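Local coordinates for carbonic anhydrase (Neosartorya fumigata, PDB 7COI), which reversibly hydrates carbon dioxide to hydrogencarbonate as a zinc-dependent beta-class carbonic anhydrase, at the interface of chains A and B. Coordinates in Å, arbitrary orientation; residue numbers count along the deposited sequence, not the author numbering. Chains: chain A/B, Carbonic anhydrase.

Contact 1: the interface of chains A and B. Residues chain A 129, 255, 262-264; chain B 85, 88-89, 91-92.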
loop_
_atom_site.group_PDB
_atom_site.type_symbol
_atom_site.label_atom_id
_atom_site.label_comp_id
_atom_site.label_asym_id
_atom_site.label_seq_id
_atom_site.Cartn_x
_atom_site.Cartn_y
_atom_site.Cartn_z
ATOM N N ILE A 129 13.117 -26.782 4.541
ATOM C CA ILE A 129 13.557 -27.333 3.215
ATOM C C ILE A 129 15.051 -27.050 3.021
ATOM O O ILE A 129 15.671 -27.739 2.176
ATOM C CB ILE A 129 12.685 -26.840 2.044
ATOM C CG1 ILE A 129 12.916 -25.364 1.744
ATOM C CG2 ILE A 129 11.218 -27.163 2.306
ATOM C CD1 ILE A 129 12.016 -24.821 0.636
ATOM N N LEU A 255 15.670 -18.889 -7.094
ATOM C CA LEU A 255 15.486 -20.347 -6.975
ATOM C C LEU A 255 14.082 -20.694 -7.415
ATOM O O LEU A 255 13.169 -19.837 -7.283
ATOM C CB LEU A 255 15.683 -20.837 -5.541
ATOM C CG LEU A 255 17.023 -20.539 -4.891
ATOM C CD1 LEU A 255 17.052 -21.075 -3.472
ATOM C CD2 LEU A 255 18.169 -21.162 -5.686
ATOM N N GLY A 262 11.209 -31.871 -3.395
ATOM C CA GLY A 262 11.903 -31.238 -2.270
ATOM C C GLY A 262 13.175 -30.529 -2.679
ATOM O O GLY A 262 13.875 -29.979 -1.784
ATOM N N PHE A 263 13.552 -30.589 -3.962
ATOM C CA PHE A 263 14.799 -29.948 -4.442
ATOM C C PHE A 263 14.550 -28.499 -4.898
ATOM O O PHE A 263 13.661 -28.210 -5.706
ATOM C CB PHE A 263 15.408 -30.729 -5.613
ATOM C CG PHE A 263 16.015 -32.035 -5.173
ATOM C CD1 PHE A 263 17.338 -32.064 -4.763
ATOM C CD2 PHE A 263 15.253 -33.178 -5.020
ATOM C CE1 PHE A 263 17.931 -33.258 -4.358
ATOM C CE2 PHE A 263 15.834 -34.367 -4.570
ATOM C CZ PHE A 263 17.167 -34.395 -4.225
ATOM N N LEU A 264 15.471 -27.654 -4.484
ATOM C CA LEU A 264 15.698 -26.292 -5.025
ATOM C C LEU A 264 16.586 -26.380 -6.267
ATOM O O LEU A 264 17.599 -27.143 -6.218
ATOM C CB LEU A 264 16.359 -25.450 -3.947
ATOM C CG LEU A 264 15.476 -25.150 -2.730
ATOM C CD1 LEU A 264 16.339 -24.654 -1.582
ATOM C CD2 LEU A 264 14.399 -24.133 -3.104
ATOM N N LEU B 85 22.035 -24.899 -0.096
ATOM C CA LEU B 85 21.591 -25.734 -1.242
ATOM C C LEU B 85 22.019 -27.198 -1.008
ATOM O O LEU B 85 21.238 -28.075 -1.323
ATOM C CB LEU B 85 22.147 -25.197 -2.562
ATOM C CG LEU B 85 21.589 -23.849 -3.016
ATOM C CD1 LEU B 85 22.131 -23.474 -4.392
ATOM C CD2 LEU B 85 20.066 -23.897 -3.006
ATOM N N ASN B 88 19.735 -28.610 1.579
ATOM C CA ASN B 88 18.426 -28.860 0.928
ATOM C C ASN B 88 18.451 -30.242 0.247
ATOM O O ASN B 88 17.465 -31.001 0.367
ATOM C CB ASN B 88 18.066 -27.768 -0.086
ATOM C CG ASN B 88 16.934 -28.187 -0.984
ATOM O OD1 ASN B 88 15.786 -28.404 -0.537
ATOM N ND2 ASN B 88 17.258 -28.330 -2.250
ATOM N N LYS B 89 19.499 -30.545 -0.525
ATOM C CA LYS B 89 19.541 -31.816 -1.293
ATOM C C LYS B 89 19.515 -32.996 -0.306
ATOM O O LYS B 89 18.753 -33.963 -0.556
ATOM C CB LYS B 89 20.756 -31.798 -2.230
ATOM C CG LYS B 89 20.651 -30.765 -3.336
ATOM C CD LYS B 89 21.838 -30.720 -4.276
ATOM C CE LYS B 89 21.784 -29.572 -5.252
ATOM N NZ LYS B 89 21.961 -28.270 -4.556
ATOM N N TRP B 91 18.346 -32.932 2.794
ATOM C CA TRP B 91 17.003 -32.943 3.417
ATOM C C TRP B 91 16.010 -33.646 2.499
ATOM O O TRP B 91 15.235 -34.493 3.003
ATOM C CB TRP B 91 16.559 -31.505 3.795
ATOM C CG TRP B 91 15.120 -31.495 4.203
ATOM C CD1 TRP B 91 14.609 -31.789 5.427
ATOM C CD2 TRP B 91 13.995 -31.226 3.349
ATOM N NE1 TRP B 91 13.243 -31.753 5.385
ATOM C CE2 TRP B 91 12.835 -31.410 4.134
ATOM C CE3 TRP B 91 13.858 -30.833 2.017
ATOM C CZ2 TRP B 91 11.562 -31.205 3.619
ATOM C CZ3 TRP B 91 12.601 -30.697 1.494
ATOM C CH2 TRP B 91 11.472 -30.864 2.290
ATOM N N ALA B 92 15.981 -33.314 1.210
ATOM C CA ALA B 92 15.008 -33.867 0.249
ATOM C C ALA B 92 15.250 -35.377 0.131
ATOM O O ALA B 92 14.258 -36.148 0.092
ATOM C CB ALA B 92 15.113 -33.153 -1.082
HETATM O O HOH W 1 19.363 -27.607 -3.863
#
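CG of B:Asn88 lies anti to its backbone N (chi1 166°), which carries the amide off helix 80-98 of chain B into a nest of chain A backbone groups, while a similar torsion of B:Trp91 (chi1 170°) lays its indole beneath A:Ile129. As modelled, OD1 of B:Asn88 faces two acceptors, A:Gly262 O at 2.8 Å and A:Ile129 O at the same distance. ND2 of B:Asn88 meets the backbone N of A:Leu264 at 2.9 Å, so donor opposes donor. The placement of the amide is therefore doubtful; turned end for end, it would give hydrogens to both carbonyls and accept one from A:Leu264 N. Apolar contacts flank this nest. CA of A:Ile129 sits over one face of the B:Trp91 six-membered ring, toward its rim, with A:Gly262 O at the ring's edge. CB of B:Ala92 covers a face of the A:Phe263 ring, 3.9 Å from its centroid, and the CE1 corner of that ring rests 3.8 Å from B:Lys89 CA. The bent end of B:Lys89 brings NZ within 2.8 Å of water 1, which also contacts A:Leu264 O at 3.0 Å.

Contact 2: the interface of chains A and B. Residues chain A 138-141, 153, 156-157; chain B 120, 141-143.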
loop_
_atom_site.group_PDB
_atom_site.type_symbol
_atom_site.label_atom_id
_atom_site.label_comp_id
_atom_site.label_asym_id
_atom_site.label_seq_id
_atom_site.Cartn_x
_atom_site.Cartn_y
_atom_site.Cartn_z
ATOM N N PHE A 138 16.219 -15.080 7.826
ATOM C CA PHE A 138 15.253 -13.961 7.969
ATOM C C PHE A 138 14.254 -14.090 6.827
ATOM O O PHE A 138 14.684 -14.276 5.674
ATOM C CB PHE A 138 16.002 -12.631 8.003
ATOM C CG PHE A 138 15.177 -11.481 8.497
ATOM C CD1 PHE A 138 14.939 -11.329 9.854
ATOM C CD2 PHE A 138 14.714 -10.506 7.639
ATOM C CE1 PHE A 138 14.223 -10.249 10.335
ATOM C CE2 PHE A 138 14.011 -9.411 8.117
ATOM C CZ PHE A 138 13.754 -9.291 9.466
ATOM N N THR A 139 12.955 -14.102 7.119
ATOM C CA THR A 139 11.959 -14.625 6.153
ATOM C C THR A 139 10.794 -13.666 5.876
ATOM O O THR A 139 10.167 -13.174 6.817
ATOM C CB THR A 139 11.404 -15.963 6.627
ATOM O OG1 THR A 139 12.489 -16.886 6.801
ATOM C CG2 THR A 139 10.404 -16.529 5.654
ATOM N N HIS A 140 10.499 -13.472 4.597
ATOM C CA HIS A 140 9.246 -12.876 4.090
ATOM C C HIS A 140 8.569 -13.871 3.160
ATOM O O HIS A 140 9.186 -14.334 2.175
ATOM C CB HIS A 140 9.542 -11.560 3.373
ATOM C CG HIS A 140 8.337 -10.757 3.013
ATOM N ND1 HIS A 140 7.360 -10.411 3.946
ATOM C CD2 HIS A 140 7.965 -10.197 1.832
ATOM C CE1 HIS A 140 6.447 -9.662 3.347
ATOM N NE2 HIS A 140 6.779 -9.533 2.049
ATOM N N ARG A 141 7.305 -14.145 3.404
ATOM C CA ARG A 141 6.486 -15.039 2.547
ATOM C C ARG A 141 5.160 -14.349 2.267
ATOM O O ARG A 141 4.539 -13.815 3.219
ATOM C CB ARG A 141 6.297 -16.406 3.212
ATOM C CG ARG A 141 7.568 -17.240 3.165
ATOM C CD ARG A 141 7.505 -18.431 4.051
ATOM N NE ARG A 141 6.585 -19.447 3.569
ATOM C CZ ARG A 141 6.283 -20.560 4.238
ATOM N NH1 ARG A 141 6.784 -20.781 5.441
ATOM N NH2 ARG A 141 5.467 -21.430 3.701
ATOM N N SER A 153 5.437 -3.800 2.861
ATOM C CA SER A 153 5.644 -5.067 3.580
ATOM C C SER A 153 6.987 -5.684 3.178
ATOM O O SER A 153 7.866 -5.867 4.092
ATOM C CB SER A 153 4.505 -6.021 3.348
ATOM O OG SER A 153 4.695 -7.175 4.134
ATOM N N ALA A 156 9.972 -2.999 3.901
ATOM C CA ALA A 156 10.443 -2.939 5.300
ATOM C C ALA A 156 11.301 -4.167 5.636
ATOM O O ALA A 156 12.354 -4.010 6.303
ATOM C CB ALA A 156 9.264 -2.762 6.210
ATOM N N VAL A 157 10.917 -5.352 5.168
ATOM C CA VAL A 157 11.720 -6.575 5.395
ATOM C C VAL A 157 13.109 -6.372 4.769
ATOM O O VAL A 157 14.125 -6.714 5.426
ATOM C CB VAL A 157 11.017 -7.811 4.829
ATOM C CG1 VAL A 157 11.996 -8.978 4.691
ATOM C CG2 VAL A 157 9.795 -8.166 5.673
ATOM N N SER B 120 9.172 -11.859 10.579
ATOM C CA SER B 120 10.303 -12.309 9.722
ATOM C C SER B 120 11.543 -12.720 10.545
ATOM O O SER B 120 12.387 -13.427 9.986
ATOM C CB SER B 120 10.676 -11.200 8.777
ATOM O OG SER B 120 9.603 -10.848 7.977
ATOM N N ARG B 141 4.996 -13.868 6.886
ATOM C CA ARG B 141 5.936 -13.280 7.874
ATOM C C ARG B 141 6.358 -11.909 7.365
ATOM O O ARG B 141 6.748 -11.788 6.177
ATOM C CB ARG B 141 7.107 -14.226 8.114
ATOM C CG ARG B 141 6.719 -15.437 8.942
ATOM C CD ARG B 141 7.744 -16.521 8.972
ATOM N NE ARG B 141 8.957 -16.155 9.685
ATOM C CZ ARG B 141 10.053 -16.894 9.715
ATOM N NH1 ARG B 141 10.145 -18.012 9.014
ATOM N NH2 ARG B 141 11.093 -16.497 10.424
ATOM N N ASN B 142 6.262 -10.913 8.242
ATOM C CA ASN B 142 6.588 -9.507 7.916
ATOM C C ASN B 142 7.281 -8.907 9.150
ATOM O O ASN B 142 7.439 -9.610 10.189
ATOM C CB ASN B 142 5.363 -8.752 7.420
ATOM C CG ASN B 142 4.315 -8.525 8.494
ATOM O OD1 ASN B 142 4.647 -8.584 9.682
ATOM N ND2 ASN B 142 3.057 -8.262 8.100
ATOM N N ILE B 143 7.658 -7.649 9.078
ATOM C CA ILE B 143 8.313 -6.986 10.238
ATOM C C ILE B 143 7.307 -6.814 11.387
ATOM O O ILE B 143 6.295 -6.088 11.241
ATOM C CB ILE B 143 8.955 -5.644 9.869
ATOM C CG1 ILE B 143 10.027 -5.796 8.793
ATOM C CG2 ILE B 143 9.472 -4.990 11.133
ATOM C CD1 ILE B 143 11.158 -6.741 9.158
HETATM O O HOH W 2 2.322 -7.688 5.335
HETATM O O HOH W 3 7.158 -5.861 6.759
HETATM O O HOH W 4 8.329 -19.224 7.192
#
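The imidazole ND1 of A:His140 donates to the carbonyl O of B:Arg141 over 2.7 Å, bridging strands 137-142 of the two subunits at the core of this beta-class carbonic anhydrase dimer. The donor lies in the carbonyl plane, although the oxygen stands 21° out of the imidazole plane. The two strands pair antiparallel at A:Arg141 and B:Arg141. Further along, A:Thr139 N donates to B:Ser120 O at 3.0 Å, in the carbonyl plane and on a lone pair. The hydroxyl OG of B:Ser120 also bonds to A:Thr139 O, but its own CB is modelled too close to that oxygen, which makes the geometry doubtful. CB of A:Thr139 lies over one face of the B:Arg141 guanidinium, toward its rim, 3.5 Å from CZ, the B:Arg141 chain being bent at chi3 (68°) to turn the group there. Water 4 lies at the guanidinium edge, 2.8 Å from NH1 of B:Arg141, and also bonds to NH1 of A:Arg141, so it joins two like groups whose charges might otherwise oppose one another. On the apolar side, CD1 of B:Ile143 meets A:Phe138 CZ at 3.7 Å, the two side chains at about a right angle, and A:Val157 CA at 3.8 Å. CB of B:Ser120 lies over a face of the A:Phe138 ring, toward its rim. Water 2 links A:Ser153 OG to B:Asn142 ND2, 2.9 Å from the latter.

Contact 3: the interface of chains A and B. Residues chain A 110, 112, 135-138; chain B 120-123.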
loop_
_atom_site.group_PDB
_atom_site.type_symbol
_atom_site.label_atom_id
_atom_site.label_comp_id
_atom_site.label_asym_id
_atom_site.label_seq_id
_atom_site.Cartn_x
_atom_site.Cartn_y
_atom_site.Cartn_z
ATOM N N GLN A 110 19.824 -12.236 16.939
ATOM C CA GLN A 110 19.900 -13.012 15.689
ATOM C C GLN A 110 21.010 -12.447 14.797
ATOM O O GLN A 110 21.197 -11.215 14.795
ATOM C CB GLN A 110 18.549 -12.985 14.957
ATOM C CG GLN A 110 18.217 -11.620 14.364
ATOM C CD GLN A 110 16.881 -11.605 13.663
ATOM O OE1 GLN A 110 16.574 -12.510 12.876
ATOM N NE2 GLN A 110 16.155 -10.518 13.873
ATOM N N PRO A 112 21.302 -13.843 11.143
ATOM C CA PRO A 112 21.142 -14.641 9.942
ATOM C C PRO A 112 21.954 -14.019 8.809
ATOM O O PRO A 112 22.025 -12.805 8.729
ATOM C CB PRO A 112 19.631 -14.515 9.647
ATOM C CG PRO A 112 19.275 -13.208 10.224
ATOM C CD PRO A 112 20.099 -13.089 11.490
ATOM N N GLY A 135 17.294 -18.944 13.528
ATOM C CA GLY A 135 18.395 -17.976 13.549
ATOM C C GLY A 135 19.145 -17.910 12.230
ATOM O O GLY A 135 19.960 -17.012 12.059
ATOM N N ASP A 136 18.876 -18.811 11.306
ATOM C CA ASP A 136 19.628 -18.909 10.040
ATOM C C ASP A 136 18.997 -18.060 8.936
ATOM O O ASP A 136 19.761 -17.547 8.066
ATOM C CB ASP A 136 19.799 -20.363 9.631
ATOM C CG ASP A 136 20.722 -21.166 10.536
ATOM O OD1 ASP A 136 21.474 -20.543 11.329
ATOM O OD2 ASP A 136 20.647 -22.407 10.475
ATOM N N VAL A 137 17.665 -17.956 8.884
ATOM C CA VAL A 137 16.978 -17.377 7.699
ATOM C C VAL A 137 15.937 -16.330 8.136
ATOM O O VAL A 137 14.857 -16.705 8.648
ATOM C CB VAL A 137 16.324 -18.458 6.826
ATOM C CG1 VAL A 137 15.828 -17.867 5.514
ATOM C CG2 VAL A 137 17.278 -19.623 6.547
ATOM N N PHE A 138 16.219 -15.080 7.826
ATOM C CA PHE A 138 15.253 -13.961 7.969
ATOM C C PHE A 138 14.254 -14.090 6.827
ATOM O O PHE A 138 14.684 -14.276 5.674
ATOM C CB PHE A 138 16.002 -12.631 8.003
ATOM C CG PHE A 138 15.177 -11.481 8.497
ATOM C CD1 PHE A 138 14.939 -11.329 9.854
ATOM C CD2 PHE A 138 14.714 -10.506 7.639
ATOM C CE1 PHE A 138 14.223 -10.249 10.335
ATOM C CE2 PHE A 138 14.011 -9.411 8.117
ATOM C CZ PHE A 138 13.754 -9.291 9.466
ATOM N N SER B 120 9.172 -11.859 10.579
ATOM C CA SER B 120 10.303 -12.309 9.722
ATOM C C SER B 120 11.543 -12.720 10.545
ATOM O O SER B 120 12.387 -13.427 9.986
ATOM C CB SER B 120 10.676 -11.200 8.777
ATOM O OG SER B 120 9.603 -10.848 7.977
ATOM N N ASP B 121 11.629 -12.297 11.806
ATOM C CA ASP B 121 12.730 -12.664 12.739
ATOM C C ASP B 121 13.179 -14.102 12.464
ATOM O O ASP B 121 12.301 -15.026 12.467
ATOM C CB ASP B 121 12.289 -12.446 14.192
ATOM C CG ASP B 121 13.465 -12.528 15.172
ATOM O OD1 ASP B 121 14.160 -13.596 15.191
ATOM O OD2 ASP B 121 13.680 -11.565 15.884
ATOM N N SER B 122 14.481 -14.305 12.214
ATOM C CA SER B 122 15.050 -15.623 11.833
ATOM C C SER B 122 14.810 -16.668 12.926
ATOM O O SER B 122 14.869 -17.860 12.609
ATOM C CB SER B 122 16.509 -15.507 11.492
ATOM O OG SER B 122 17.251 -15.115 12.636
ATOM N N ARG B 123 14.538 -16.243 14.154
ATOM C CA ARG B 123 14.355 -17.182 15.291
ATOM C C ARG B 123 12.911 -17.710 15.369
ATOM O O ARG B 123 12.671 -18.538 16.265
ATOM C CB ARG B 123 14.766 -16.530 16.602
ATOM C CG ARG B 123 16.213 -16.058 16.552
ATOM C CD ARG B 123 16.586 -15.048 17.612
ATOM N NE ARG B 123 15.874 -13.795 17.502
ATOM C CZ ARG B 123 15.996 -12.782 18.346
ATOM N NH1 ARG B 123 16.863 -12.836 19.355
ATOM N NH2 ARG B 123 15.303 -11.678 18.153
HETATM O O HOH W 5 13.292 -18.367 10.172
#
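A:Gly135 has a positive phi (98°), and its N donates to the carbonyl O of B:Ser122 at 2.8 Å, from well above the carbonyl plane and not on a lone pair. Water 5 joins the same oxygen to A:Val137 O. The side-chain amide of A:Gln110 provides the opposing grip: its OE1 accepts from the hydroxyl OG of B:Ser122 at 2.7 Å and from the backbone N of B:Ser122 at 2.8 Å. OG of B:Ser122 is set between its backbone N and carbonyl carbon (chi1 64°), which puts it beside that N facing the one acceptor. The two donors tell the oxygen end of the A:Gln110 amide from its nitrogen end and would limit its rotation; the amide stacks on the B:Asp121 carboxylate with planes 12° apart and CD 3.8 Å from CG. B:Arg123 holds the B:Asp121 carboxylate along its oxygen edge, side-on and in the guanidinium plane: NE of B:Arg123 reaches OD1 at 2.9 Å and NH2 reaches OD2 at 2.8 Å, each through a syn lone pair. The backbone N of B:Arg123 takes the anti lone pair of OD1. This is the Asp-Arg dyad of the beta-class CXDXR motif, and B:Asp121, also known as a zinc ligand in this protein, is here paired with the arginine and does not bind the metal. By setting a glutamine of one subunit against the dyad of the other, the interface helps build the active site, so the dimer is likely needed for catalysis.

Contacts 2 and 3 are neighbours, their C-alpha centres about 10 Å apart, and they share A:Phe138 and B:Ser120; strand 137-142 of chain A runs through both. Contact 1 stands apart, its C-alpha centre about 21 Å from that of contact 2 and 19 Å from that of contact 3, and draws on helix 80-98 of chain B, which reaches over to the partner. Contact 2 joins the strands at the core, contact 3 extends it to the zinc-site loop, and contact 1 fastens an outlying N-terminal arm. Each recurs with the chains exchanged, so the two-fold dimer, half of the deposited tetramer, is clasped on both flanks.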